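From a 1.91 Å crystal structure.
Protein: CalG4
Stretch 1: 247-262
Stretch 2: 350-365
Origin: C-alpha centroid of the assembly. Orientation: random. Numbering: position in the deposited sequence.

Stretch 1 (247-262) EFFRACAQAFADTPWH
Stretch 2 350-365: QLEPASIREAVERLAA

Stretch 1 enters as a helix that begins earlier in the chain, is already under way at Glu 247 and includes Ala 255. Its residues keep phi near -60° and psi near -43° as far as Ala 255; Phe 256 departs to -109/2. A type II beta turn from Phe 256 to Thr 259 follows, with Ala 257 at -55/134 and Asp 258 at 58/40. The chain is then extended at Thr 259 (-129/163) and Trp 261 (-66/152), with Pro 260 at -73/-3 between them. In stretch 2, Leu 351 is at -111/16. Glu 352, at -64/147, is the N-cap of a helix that starts at Pro 353, with values near -64/-42 from Pro 353 through Val 360.

The helix axes approach to 7.8 Å. Their N-to-C directions make an angle of 65°, with a signed crossing angle of -65°. The backbones are nearest at Ala 255 and Pro 353, whose CA atoms lie 4.1 Å apart. Small side chains line this crossing. Ala 255 CB lies only 2.9 Å from Pro 353 O, a very tight contact, and 4.0 Å from Pro 353 CB.

Ile 356 (chi1 m, chi2 t) is a knob in a hole formed by Ala 251, Cys 252, Ala 255 and Phe 256. Its aliphatic side chain suits these small or apolar neighbours. Its CD1 lies 3.9 Å from Ala 251 CB and 4.2 Å from Cys 252 SG. Its CB is 4.0 Å from Ala 255 CB. Phe 248 (chi1 t, chi2 72°) makes an apolar contact with Leu 351 (m, t). Phe 248 CE1 is 4.1 Å from Leu 351 CD2, which sits at the ring edge.

Phe 256 (chi1 m, chi2 -86°) brings its ring to the second helix. Arg 357 CB covers one face. Val 360 CB lies at the edge, 3.7 Å from Phe 256 CZ.

Arg 357 (t, t, p, chi4 -105°) reaches back to a carbonyl of the first helix: NH1 donates to Ala 255 O at 2.9 Å, with an angle of 158°. The oxygen lies near the guanidinium plane, so the bond is well directed. Thr 259 CG2 packs 4.0 Å from Arg 357 CD. Thr 259 (chi1 p) also braces its own turn: its OG1 donates to Phe 256 O at 2.7 Å and accepts from Trp 261 N at 3.2 Å.

Trp 261 (chi1 m, chi2 84°) pairs its indole N-H with a carboxylate: NE1 donates to Glu 361 OE2 at 3.0 Å and 140°; Glu 361 is m, t with chi3 -4°. The ring carbon Trp 261 CH2 meets methyls, 3.9 Å from Val 360 CG1 and 4.0 Å from Ala 364 CB. The contact buries 644 Å², both sides summed.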

# COMPACT_ATOMS: atom_id res chain seq x y z
N GLU A 247 -10.00 27.01 -8.09
CA GLU A 247 -10.65 27.34 -9.37
C GLU A 247 -10.68 26.12 -10.31
O GLU A 247 -11.69 25.83 -10.94
CB GLU A 247 -9.92 28.51 -10.04
CG GLU A 247 -8.40 28.28 -10.26
CD GLU A 247 -7.51 28.57 -9.01
OE1 GLU A 247 -7.97 29.25 -8.06
OE2 GLU A 247 -6.34 28.11 -9.01
N PHE A 248 -9.55 25.41 -10.38
CA PHE A 248 -9.46 24.23 -11.22
C PHE A 248 -10.48 23.18 -10.75
O PHE A 248 -11.24 22.64 -11.57
CB PHE A 248 -8.04 23.66 -11.22
CG PHE A 248 -7.92 22.38 -11.98
CD1 PHE A 248 -7.99 22.39 -13.38
CD2 PHE A 248 -7.81 21.15 -11.31
CE1 PHE A 248 -7.90 21.19 -14.10
CE2 PHE A 248 -7.73 19.94 -12.03
CZ PHE A 248 -7.78 19.98 -13.45
N PHE A 249 -10.50 22.88 -9.45
CA PHE A 249 -11.44 21.88 -8.94
C PHE A 249 -12.91 22.32 -9.17
O PHE A 249 -13.75 21.51 -9.56
CB PHE A 249 -11.14 21.58 -7.46
CG PHE A 249 -9.81 20.87 -7.25
CD1 PHE A 249 -9.60 19.58 -7.78
CD2 PHE A 249 -8.78 21.50 -6.55
CE1 PHE A 249 -8.35 18.95 -7.60
CE2 PHE A 249 -7.56 20.89 -6.35
CZ PHE A 249 -7.35 19.61 -6.88
N ARG A 250 -13.21 23.60 -8.95
CA ARG A 250 -14.55 24.13 -9.24
C ARG A 250 -14.92 23.97 -10.73
O ARG A 250 -16.02 23.55 -11.03
CB ARG A 250 -14.69 25.60 -8.80
CG ARG A 250 -14.48 25.85 -7.29
CD ARG A 250 -14.89 27.28 -6.89
NE ARG A 250 -13.99 28.28 -7.43
CZ ARG A 250 -13.14 29.01 -6.70
NH1 ARG A 250 -13.07 28.85 -5.37
NH2 ARG A 250 -12.35 29.90 -7.30
N ALA A 251 -13.96 24.25 -11.62
CA ALA A 251 -14.11 24.06 -13.07
C ALA A 251 -14.38 22.61 -13.43
O ALA A 251 -15.21 22.35 -14.29
CB ALA A 251 -12.88 24.54 -13.82
N CYS A 252 -13.68 21.68 -12.76
CA CYS A 252 -13.89 20.23 -12.94
C CYS A 252 -15.28 19.84 -12.50
O CYS A 252 -15.95 19.08 -13.21
CB CYS A 252 -12.83 19.40 -12.16
SG CYS A 252 -11.21 19.43 -12.93
N ALA A 253 -15.72 20.38 -11.36
CA ALA A 253 -17.05 20.09 -10.85
C ALA A 253 -18.09 20.59 -11.83
O ALA A 253 -19.04 19.86 -12.18
CB ALA A 253 -17.27 20.76 -9.44
N GLN A 254 -17.90 21.84 -12.27
CA GLN A 254 -18.79 22.48 -13.27
C GLN A 254 -18.88 21.65 -14.56
O GLN A 254 -19.96 21.42 -15.08
CB GLN A 254 -18.38 23.95 -13.55
CG GLN A 254 -18.68 24.91 -12.36
CD GLN A 254 -17.80 26.21 -12.27
OE1 GLN A 254 -16.92 26.48 -13.11
NE2 GLN A 254 -18.05 26.99 -11.24
N ALA A 255 -17.73 21.15 -15.03
CA ALA A 255 -17.65 20.35 -16.24
C ALA A 255 -18.59 19.12 -16.26
O ALA A 255 -19.18 18.81 -17.27
CB ALA A 255 -16.20 19.93 -16.51
N PHE A 256 -18.75 18.44 -15.13
CA PHE A 256 -19.54 17.20 -15.09
C PHE A 256 -20.91 17.29 -14.37
O PHE A 256 -21.63 16.28 -14.26
CB PHE A 256 -18.67 16.02 -14.55
CG PHE A 256 -17.43 15.76 -15.39
CD1 PHE A 256 -17.50 14.93 -16.52
CD2 PHE A 256 -16.22 16.42 -15.09
CE1 PHE A 256 -16.36 14.72 -17.33
CE2 PHE A 256 -15.08 16.24 -15.91
CZ PHE A 256 -15.16 15.39 -17.01
N ALA A 257 -21.27 18.48 -13.89
CA ALA A 257 -22.63 18.71 -13.37
C ALA A 257 -23.70 18.34 -14.41
O ALA A 257 -23.58 18.68 -15.60
CB ALA A 257 -22.80 20.20 -12.95
N ASP A 258 -24.74 17.62 -13.99
CA ASP A 258 -25.84 17.25 -14.91
C ASP A 258 -25.31 16.46 -16.13
O ASP A 258 -25.72 16.70 -17.27
CB ASP A 258 -26.68 18.49 -15.37
CG ASP A 258 -27.30 19.27 -14.21
OD1 ASP A 258 -28.19 18.71 -13.50
OD2 ASP A 258 -26.94 20.45 -14.01
N THR A 259 -24.36 15.56 -15.87
CA THR A 259 -23.92 14.49 -16.80
C THR A 259 -23.97 13.21 -15.94
O THR A 259 -23.99 13.31 -14.72
CB THR A 259 -22.41 14.63 -17.23
OG1 THR A 259 -21.58 14.34 -16.10
CG2 THR A 259 -22.07 16.02 -17.79
N PRO A 260 -23.96 12.00 -16.55
CA PRO A 260 -24.01 10.80 -15.72
C PRO A 260 -22.71 10.51 -14.96
O PRO A 260 -22.65 9.59 -14.20
CB PRO A 260 -24.24 9.68 -16.73
CG PRO A 260 -24.74 10.39 -17.97
CD PRO A 260 -23.95 11.64 -17.98
N TRP A 261 -21.68 11.30 -15.17
CA TRP A 261 -20.41 11.00 -14.50
C TRP A 261 -20.51 11.14 -13.01
O TRP A 261 -21.31 11.92 -12.51
CB TRP A 261 -19.29 11.90 -14.99
CG TRP A 261 -18.80 11.57 -16.39
CD1 TRP A 261 -19.34 11.99 -17.57
CD2 TRP A 261 -17.63 10.81 -16.73
NE1 TRP A 261 -18.60 11.52 -18.62
CE2 TRP A 261 -17.55 10.79 -18.14
CE3 TRP A 261 -16.65 10.13 -15.97
CZ2 TRP A 261 -16.52 10.15 -18.81
CZ3 TRP A 261 -15.63 9.46 -16.65
CH2 TRP A 261 -15.56 9.49 -18.05
N HIS A 262 -19.68 10.38 -12.31
CA HIS A 262 -19.45 10.60 -10.88
C HIS A 262 -17.99 10.96 -10.71
O HIS A 262 -17.08 10.18 -11.11
CB HIS A 262 -19.79 9.39 -10.03
CG HIS A 262 -19.63 9.66 -8.55
ND1 HIS A 262 -20.61 10.26 -7.79
CD2 HIS A 262 -18.58 9.46 -7.72
CE1 HIS A 262 -20.19 10.38 -6.54
NE2 HIS A 262 -18.96 9.92 -6.47
N GLN A 350 -6.86 25.58 -21.97
CA GLN A 350 -7.84 24.58 -22.36
C GLN A 350 -8.64 24.06 -21.17
O GLN A 350 -9.13 22.94 -21.19
CB GLN A 350 -7.13 23.46 -23.15
CG GLN A 350 -6.29 24.03 -24.30
CD GLN A 350 -5.41 23.05 -25.06
OE1 GLN A 350 -4.68 22.26 -24.48
NE2 GLN A 350 -5.45 23.14 -26.40
N LEU A 351 -8.79 24.88 -20.13
CA LEU A 351 -9.36 24.45 -18.84
C LEU A 351 -10.74 25.01 -18.48
O LEU A 351 -11.13 24.97 -17.31
CB LEU A 351 -8.39 24.80 -17.71
CG LEU A 351 -6.96 24.28 -17.84
CD1 LEU A 351 -6.06 24.92 -16.75
CD2 LEU A 351 -6.98 22.75 -17.80
N GLU A 352 -11.46 25.55 -19.46
CA GLU A 352 -12.87 25.90 -19.26
C GLU A 352 -13.64 24.60 -18.99
O GLU A 352 -13.26 23.54 -19.51
CB GLU A 352 -13.42 26.63 -20.50
CG GLU A 352 -12.64 27.91 -20.86
CD GLU A 352 -13.15 29.17 -20.18
OE1 GLU A 352 -13.42 30.16 -20.91
OE2 GLU A 352 -13.27 29.20 -18.92
N PRO A 353 -14.71 24.65 -18.16
CA PRO A 353 -15.45 23.39 -17.87
C PRO A 353 -15.82 22.52 -19.10
O PRO A 353 -15.67 21.31 -19.05
CB PRO A 353 -16.70 23.88 -17.13
CG PRO A 353 -16.25 25.14 -16.47
CD PRO A 353 -15.26 25.79 -17.40
N ALA A 354 -16.30 23.13 -20.18
CA ALA A 354 -16.67 22.36 -21.38
C ALA A 354 -15.45 21.72 -22.03
O ALA A 354 -15.50 20.59 -22.56
CB ALA A 354 -17.39 23.23 -22.38
N SER A 355 -14.34 22.44 -22.03
CA SER A 355 -13.11 21.87 -22.54
C SER A 355 -12.67 20.64 -21.74
O SER A 355 -12.24 19.63 -22.31
CB SER A 355 -12.00 22.93 -22.55
OG SER A 355 -10.78 22.31 -22.94
N ILE A 356 -12.80 20.72 -20.42
CA ILE A 356 -12.44 19.60 -19.54
C ILE A 356 -13.32 18.38 -19.80
O ILE A 356 -12.83 17.27 -19.99
CB ILE A 356 -12.54 19.99 -18.05
CG1 ILE A 356 -11.50 21.06 -17.70
CG2 ILE A 356 -12.31 18.80 -17.10
CD1 ILE A 356 -11.82 21.76 -16.36
N ARG A 357 -14.63 18.58 -19.81
CA ARG A 357 -15.57 17.46 -20.04
C ARG A 357 -15.33 16.79 -21.39
O ARG A 357 -15.22 15.55 -21.45
CB ARG A 357 -17.02 17.92 -19.87
CG ARG A 357 -18.06 16.92 -20.37
CD ARG A 357 -19.47 17.50 -20.43
NE ARG A 357 -19.67 18.61 -21.39
CZ ARG A 357 -19.78 19.90 -21.06
NH1 ARG A 357 -19.70 20.26 -19.77
NH2 ARG A 357 -19.97 20.83 -22.01
N GLU A 358 -15.22 17.58 -22.46
CA GLU A 358 -15.02 17.01 -23.81
C GLU A 358 -13.69 16.25 -23.93
O GLU A 358 -13.62 15.17 -24.51
CB GLU A 358 -15.19 18.06 -24.94
CG GLU A 358 -16.58 18.71 -25.00
CD GLU A 358 -16.72 19.79 -26.08
OE1 GLU A 358 -15.71 20.17 -26.71
OE2 GLU A 358 -17.85 20.26 -26.30
N ALA A 359 -12.63 16.82 -23.35
CA ALA A 359 -11.33 16.15 -23.35
C ALA A 359 -11.37 14.79 -22.64
O ALA A 359 -10.80 13.79 -23.11
CB ALA A 359 -10.27 17.08 -22.68
N VAL A 360 -12.02 14.75 -21.49
CA VAL A 360 -12.11 13.51 -20.72
C VAL A 360 -12.99 12.51 -21.49
O VAL A 360 -12.68 11.31 -21.56
CB VAL A 360 -12.69 13.77 -19.30
CG1 VAL A 360 -13.14 12.47 -18.62
CG2 VAL A 360 -11.63 14.56 -18.40
N GLU A 361 -14.09 13.00 -22.09
CA GLU A 361 -14.98 12.06 -22.75
C GLU A 361 -14.28 11.43 -23.96
O GLU A 361 -14.38 10.22 -24.19
CB GLU A 361 -16.31 12.72 -23.09
CG GLU A 361 -17.19 12.71 -21.82
CD GLU A 361 -18.53 13.42 -21.95
OE1 GLU A 361 -18.85 14.03 -23.01
OE2 GLU A 361 -19.28 13.33 -20.97
N ARG A 362 -13.57 12.26 -24.71
CA ARG A 362 -12.86 11.80 -25.90
C ARG A 362 -11.81 10.75 -25.50
O ARG A 362 -11.70 9.70 -26.13
CB ARG A 362 -12.20 12.99 -26.56
CG ARG A 362 -11.17 12.63 -27.57
CD ARG A 362 -10.63 13.88 -28.23
NE ARG A 362 -11.72 14.70 -28.76
CZ ARG A 362 -12.34 14.45 -29.92
NH1 ARG A 362 -12.01 13.38 -30.66
NH2 ARG A 362 -13.30 15.26 -30.34
N LEU A 363 -11.05 11.05 -24.47
CA LEU A 363 -9.96 10.16 -24.00
C LEU A 363 -10.56 8.83 -23.51
O LEU A 363 -10.09 7.73 -23.89
CB LEU A 363 -9.15 10.82 -22.87
CG LEU A 363 -8.24 9.65 -22.41
CD1 LEU A 363 -6.92 9.69 -23.16
CD2 LEU A 363 -8.15 9.49 -20.92
N ALA A 364 -11.62 8.92 -22.71
CA ALA A 364 -12.22 7.73 -22.12
C ALA A 364 -12.85 6.87 -23.19
O ALA A 364 -12.91 5.68 -22.99
CB ALA A 364 -13.28 8.11 -21.08
N ALA A 365 -13.30 7.44 -24.33
CA ALA A 365 -13.88 6.65 -25.42
C ALA A 365 -12.84 6.12 -26.40
O ALA A 365 -13.19 5.37 -27.26
CB ALA A 365 -14.96 7.46 -26.19